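PDB 1T62: ASCH domain-containing protein from Enterococcus faecalis, which is of unknown function but carries an ASCH domain of the PUA-like clan and may bind RNA. Local coordinates for residues M1-F12 with I73-I84. Numbering follows the deposited sequence.
Sequences MLKNVEVFWQNF and IILDGQSQPLAI
Phe8 puts CG anti to its backbone N (chi1 178°), which carries the ring off the helix and onto the sheet beside Ile73, Pro81 and Ile84. Ile73 sets CG2 anti to its own N and CG1 beside that N, which sends CG2 to Phe8 and the CD1 end to Trp9. Ile73 CG2 lies 4.0 Å from Phe8 CD1, at the ring edge. Ile73 CD1 reaches Trp9 CB at 3.8 Å, and the two side chains meet nearly at right angles. CG1 of Val5 rests against both Ile73 branches. Pro81 CB is 4.0 Å from Phe8 CD1, while Pro81 CG lies 4.1 Å from Asn4 CB. Further along the Phe8 ring, Ala83 C sits in the ring plane, 3.7 Å from Phe8 CE1. One turn on, the face of Phe12 receives Ile84 CG1. At the N-terminal end, the bent chain of Met1 brings SD to 3.3 Å from Gln80 NE2.

Helix 2-12 runs at 28° to strand 81-84, which pairs antiparallel with strand 73-75. Both strands belong to the mixed sheet of the ASCH domain. The hairpin between them turns at Asp76 to Ser79. Leu82 N and Ala83 N both bond to Ile74 O, a classic beta bulge. Tyr152 meets Phe8 edge-to-face, and Val25 of strand 24-27 touches Val5 and Ile73. Met1 also packs on Val25 of the second subunit.

No hydrogen bond joins helix and hairpin. The grip is mainly apolar and mostly buried, so side-chain fit holds the N-terminal helix on this sheet face, while backbone bonds and Gln80 N to Asp76 OD1 shape the hairpin.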
loop_
_atom_site.group_PDB
_atom_site.type_symbol
_atom_site.label_atom_id
_atom_site.label_comp_id
_atom_site.label_asym_id
_atom_site.label_seq_id
_atom_site.Cartn_x
_atom_site.Cartn_y
_atom_site.Cartn_z
ATOM N N MET B 1 1.594 0.992 -12.060
ATOM C CA MET B 1 0.701 1.240 -10.881
ATOM C C MET B 1 -0.050 2.572 -10.997
ATOM O O MET B 1 -1.211 2.685 -10.594
ATOM C CB MET B 1 1.507 1.182 -9.576
ATOM C CG MET B 1 1.019 0.083 -8.609
ATOM S SD MET B 1 2.295 -1.060 -7.936
ATOM C CE MET B 1 2.024 -2.552 -8.922
ATOM N N LEU B 2 0.616 3.580 -11.552
ATOM C CA LEU B 2 0.000 4.883 -11.771
ATOM C C LEU B 2 -1.089 4.597 -12.788
ATOM O O LEU B 2 -2.202 5.096 -12.683
ATOM C CB LEU B 2 1.034 5.861 -12.350
ATOM C CG LEU B 2 0.669 7.290 -12.790
ATOM C CD1 LEU B 2 0.738 7.402 -14.310
ATOM C CD2 LEU B 2 -0.709 7.669 -12.265
ATOM N N LYS B 3 -0.751 3.753 -13.757
ATOM C CA LYS B 3 -1.666 3.360 -14.821
ATOM C C LYS B 3 -2.805 2.476 -14.323
ATOM O O LYS B 3 -3.901 2.509 -14.868
ATOM C CB LYS B 3 -0.894 2.633 -15.928
ATOM C CG LYS B 3 -0.047 3.544 -16.782
ATOM C CD LYS B 3 -0.935 4.403 -17.649
ATOM C CE LYS B 3 -0.160 5.505 -18.372
ATOM N NZ LYS B 3 0.260 6.615 -17.454
ATOM N N ASN B 4 -2.551 1.681 -13.292
ATOM C CA ASN B 4 -3.590 0.811 -12.765
ATOM C C ASN B 4 -4.773 1.654 -12.342
ATOM O O ASN B 4 -5.922 1.300 -12.612
ATOM C CB ASN B 4 -3.076 0.040 -11.564
ATOM C CG ASN B 4 -1.827 -0.725 -11.874
ATOM O OD1 ASN B 4 -0.906 -0.202 -12.508
ATOM N ND2 ASN B 4 -1.773 -1.970 -11.425
ATOM N N VAL B 5 -4.494 2.777 -11.680
ATOM C CA VAL B 5 -5.554 3.667 -11.206
ATOM C C VAL B 5 -6.121 4.416 -12.396
ATOM O O VAL B 5 -7.330 4.534 -12.542
ATOM C CB VAL B 5 -5.031 4.691 -10.173
ATOM C CG1 VAL B 5 -6.172 5.182 -9.331
ATOM C CG2 VAL B 5 -3.974 4.060 -9.282
ATOM N N GLU B 6 -5.244 4.917 -13.256
ATOM C CA GLU B 6 -5.686 5.639 -14.445
ATOM C C GLU B 6 -6.686 4.751 -15.204
ATOM O O GLU B 6 -7.727 5.225 -15.661
ATOM C CB GLU B 6 -4.475 5.968 -15.331
ATOM C CG GLU B 6 -4.783 6.811 -16.562
ATOM C CD GLU B 6 -3.613 6.868 -17.541
ATOM O OE1 GLU B 6 -2.484 7.191 -17.099
ATOM O OE2 GLU B 6 -3.832 6.596 -18.749
ATOM N N VAL B 7 -6.358 3.460 -15.298
ATOM C CA VAL B 7 -7.157 2.433 -15.980
ATOM C C VAL B 7 -8.444 2.064 -15.228
ATOM O O VAL B 7 -9.527 1.993 -15.809
ATOM C CB VAL B 7 -6.309 1.140 -16.178
ATOM C CG1 VAL B 7 -7.179 -0.015 -16.636
ATOM C CG2 VAL B 7 -5.190 1.401 -17.193
ATOM N N PHE B 8 -8.320 1.812 -13.936
ATOM C CA PHE B 8 -9.474 1.463 -13.120
ATOM C C PHE B 8 -10.533 2.547 -13.300
ATOM O O PHE B 8 -11.678 2.265 -13.654
ATOM C CB PHE B 8 -9.044 1.386 -11.651
ATOM C CG PHE B 8 -10.157 1.071 -10.680
ATOM C CD1 PHE B 8 -10.084 1.532 -9.359
ATOM C CD2 PHE B 8 -11.222 0.250 -11.040
ATOM C CE1 PHE B 8 -11.041 1.175 -8.419
ATOM C CE2 PHE B 8 -12.189 -0.112 -10.097
ATOM C CZ PHE B 8 -12.095 0.349 -8.786
ATOM N N TRP B 9 -10.141 3.795 -13.079
ATOM C CA TRP B 9 -11.091 4.883 -13.188
ATOM C C TRP B 9 -11.606 5.041 -14.598
ATOM O O TRP B 9 -12.798 5.266 -14.806
ATOM C CB TRP B 9 -10.475 6.193 -12.702
ATOM C CG TRP B 9 -11.535 7.135 -12.241
ATOM C CD1 TRP B 9 -12.453 6.929 -11.232
ATOM C CD2 TRP B 9 -11.855 8.383 -12.821
ATOM N NE1 TRP B 9 -13.331 7.980 -11.166
ATOM C CE2 TRP B 9 -12.988 8.888 -12.131
ATOM C CE3 TRP B 9 -11.303 9.128 -13.861
ATOM C CZ2 TRP B 9 -13.573 10.103 -12.458
ATOM C CZ3 TRP B 9 -11.879 10.329 -14.185
ATOM C CH2 TRP B 9 -13.007 10.809 -13.488
ATOM N N GLN B 10 -10.699 4.935 -15.565
ATOM C CA GLN B 10 -11.056 5.028 -16.980
ATOM C C GLN B 10 -12.207 4.030 -17.180
ATOM O O GLN B 10 -13.309 4.408 -17.570
ATOM C CB GLN B 10 -9.834 4.638 -17.828
ATOM C CG GLN B 10 -9.964 4.795 -19.337
ATOM C CD GLN B 10 -8.770 4.180 -20.089
ATOM O OE1 GLN B 10 -7.617 4.594 -19.910
ATOM N NE2 GLN B 10 -9.049 3.185 -20.930
ATOM N N ASN B 11 -11.957 2.762 -16.874
ATOM C CA ASN B 11 -12.992 1.758 -17.023
ATOM C C ASN B 11 -14.277 2.234 -16.345
ATOM O O ASN B 11 -15.372 2.003 -16.851
ATOM C CB ASN B 11 -12.564 0.417 -16.410
ATOM C CG ASN B 11 -11.378 -0.244 -17.145
ATOM O OD1 ASN B 11 -11.171 -0.049 -18.352
ATOM N ND2 ASN B 11 -10.614 -1.060 -16.409
ATOM N N PHE B 12 -14.150 2.908 -15.203
ATOM C CA PHE B 12 -15.332 3.391 -14.483
ATOM C C PHE B 12 -16.154 4.398 -15.288
ATOM O O PHE B 12 -17.367 4.290 -15.353
ATOM C CB PHE B 12 -14.930 4.025 -13.144
ATOM C CG PHE B 12 -16.099 4.562 -12.350
ATOM C CD1 PHE B 12 -16.977 3.699 -11.702
ATOM C CD2 PHE B 12 -16.346 5.935 -12.280
ATOM C CE1 PHE B 12 -18.084 4.196 -10.998
ATOM C CE2 PHE B 12 -17.452 6.434 -11.577
ATOM C CZ PHE B 12 -18.319 5.559 -10.939
ATOM N N ILE B 73 -10.701 7.155 -5.259
ATOM C CA ILE B 73 -10.242 5.832 -5.625
ATOM C C ILE B 73 -9.570 5.309 -4.357
ATOM O O ILE B 73 -8.740 5.993 -3.768
ATOM C CB ILE B 73 -9.258 5.923 -6.809
ATOM C CG1 ILE B 73 -9.995 6.503 -8.023
ATOM C CG2 ILE B 73 -8.702 4.556 -7.149
ATOM C CD1 ILE B 73 -9.110 6.823 -9.216
ATOM N N ILE B 74 -9.950 4.114 -3.918
ATOM C CA ILE B 74 -9.393 3.536 -2.694
ATOM C C ILE B 74 -8.386 2.407 -2.908
ATOM O O ILE B 74 -8.655 1.459 -3.644
ATOM C CB ILE B 74 -10.511 2.998 -1.809
ATOM C CG1 ILE B 74 -11.433 4.140 -1.400
ATOM C CG2 ILE B 74 -9.927 2.285 -0.623
ATOM C CD1 ILE B 74 -10.730 5.245 -0.659
ATOM N N LEU B 75 -7.235 2.503 -2.248
ATOM C CA LEU B 75 -6.198 1.483 -2.366
ATOM C C LEU B 75 -6.186 0.605 -1.137
ATOM O O LEU B 75 -6.598 1.041 -0.061
ATOM C CB LEU B 75 -4.827 2.130 -2.508
ATOM C CG LEU B 75 -4.629 2.992 -3.749
ATOM C CD1 LEU B 75 -3.231 3.578 -3.739
ATOM C CD2 LEU B 75 -4.834 2.144 -4.992
ATOM N N ASP B 76 -5.725 -0.633 -1.293
ATOM C CA ASP B 76 -5.642 -1.555 -0.161
ATOM C C ASP B 76 -4.246 -1.447 0.463
ATOM O O ASP B 76 -3.450 -0.590 0.062
ATOM C CB ASP B 76 -5.952 -2.996 -0.601
ATOM C CG ASP B 76 -4.931 -3.566 -1.586
ATOM O OD1 ASP B 76 -4.144 -2.802 -2.186
ATOM O OD2 ASP B 76 -4.931 -4.800 -1.774
ATOM N N GLY B 77 -3.959 -2.290 1.448
ATOM C CA GLY B 77 -2.666 -2.250 2.109
ATOM C C GLY B 77 -1.451 -2.285 1.198
ATOM O O GLY B 77 -0.427 -1.675 1.508
ATOM N N GLN B 78 -1.559 -2.999 0.076
ATOM C CA GLN B 78 -0.464 -3.112 -0.884
ATOM C C GLN B 78 -0.517 -2.039 -1.951
ATOM O O GLN B 78 -0.065 -2.259 -3.071
ATOM C CB GLN B 78 -0.482 -4.469 -1.580
ATOM C CG GLN B 78 -0.161 -5.619 -0.681
ATOM C CD GLN B 78 -1.328 -6.022 0.171
ATOM O OE1 GLN B 78 -1.177 -6.783 1.122
ATOM N NE2 GLN B 78 -2.510 -5.523 -0.171
ATOM N N SER B 79 -1.079 -0.888 -1.610
ATOM C CA SER B 79 -1.178 0.228 -2.540
ATOM C C SER B 79 -1.711 -0.189 -3.909
ATOM O O SER B 79 -1.362 0.394 -4.934
ATOM C CB SER B 79 0.188 0.900 -2.685
ATOM O OG SER B 79 0.722 1.213 -1.408
ATOM N N GLN B 80 -2.562 -1.207 -3.918
ATOM C CA GLN B 80 -3.171 -1.681 -5.149
ATOM C C GLN B 80 -4.611 -1.178 -5.147
ATOM O O GLN B 80 -5.254 -1.147 -4.101
ATOM C CB GLN B 80 -3.162 -3.205 -5.175
ATOM C CG GLN B 80 -1.784 -3.824 -5.157
ATOM C CD GLN B 80 -1.022 -3.555 -6.431
ATOM O OE1 GLN B 80 -1.500 -3.867 -7.523
ATOM N NE2 GLN B 80 0.168 -2.974 -6.306
ATOM N N PRO B 81 -5.136 -0.760 -6.309
ATOM C CA PRO B 81 -6.517 -0.268 -6.385
ATOM C C PRO B 81 -7.501 -1.273 -5.833
ATOM O O PRO B 81 -7.444 -2.453 -6.159
ATOM C CB PRO B 81 -6.721 0.003 -7.873
ATOM C CG PRO B 81 -5.657 -0.798 -8.535
ATOM C CD PRO B 81 -4.483 -0.676 -7.618
ATOM N N LEU B 82 -8.404 -0.786 -4.993
ATOM C CA LEU B 82 -9.399 -1.617 -4.327
ATOM C C LEU B 82 -10.817 -1.383 -4.837
ATOM O O LEU B 82 -11.449 -2.283 -5.382
ATOM C CB LEU B 82 -9.360 -1.326 -2.832
ATOM C CG LEU B 82 -9.359 -2.474 -1.835
ATOM C CD1 LEU B 82 -9.595 -1.890 -0.455
ATOM C CD2 LEU B 82 -10.436 -3.476 -2.183
ATOM N N ALA B 83 -11.329 -0.179 -4.631
ATOM C CA ALA B 83 -12.669 0.155 -5.088
ATOM C C ALA B 83 -12.786 1.658 -5.168
ATOM O O ALA B 83 -11.929 2.373 -4.664
ATOM C CB ALA B 83 -13.704 -0.386 -4.124
ATOM N N ILE B 84 -13.827 2.143 -5.828
ATOM C CA ILE B 84 -14.026 3.577 -5.898
ATOM C C ILE B 84 -15.341 3.886 -5.158
ATOM O O ILE B 84 -16.299 3.110 -5.200
ATOM C CB ILE B 84 -14.003 4.101 -7.371
ATOM C CG1 ILE B 84 -15.248 4.914 -7.659
ATOM C CG2 ILE B 84 -13.814 2.982 -8.347
ATOM C CD1 ILE B 84 -15.039 6.365 -7.358
#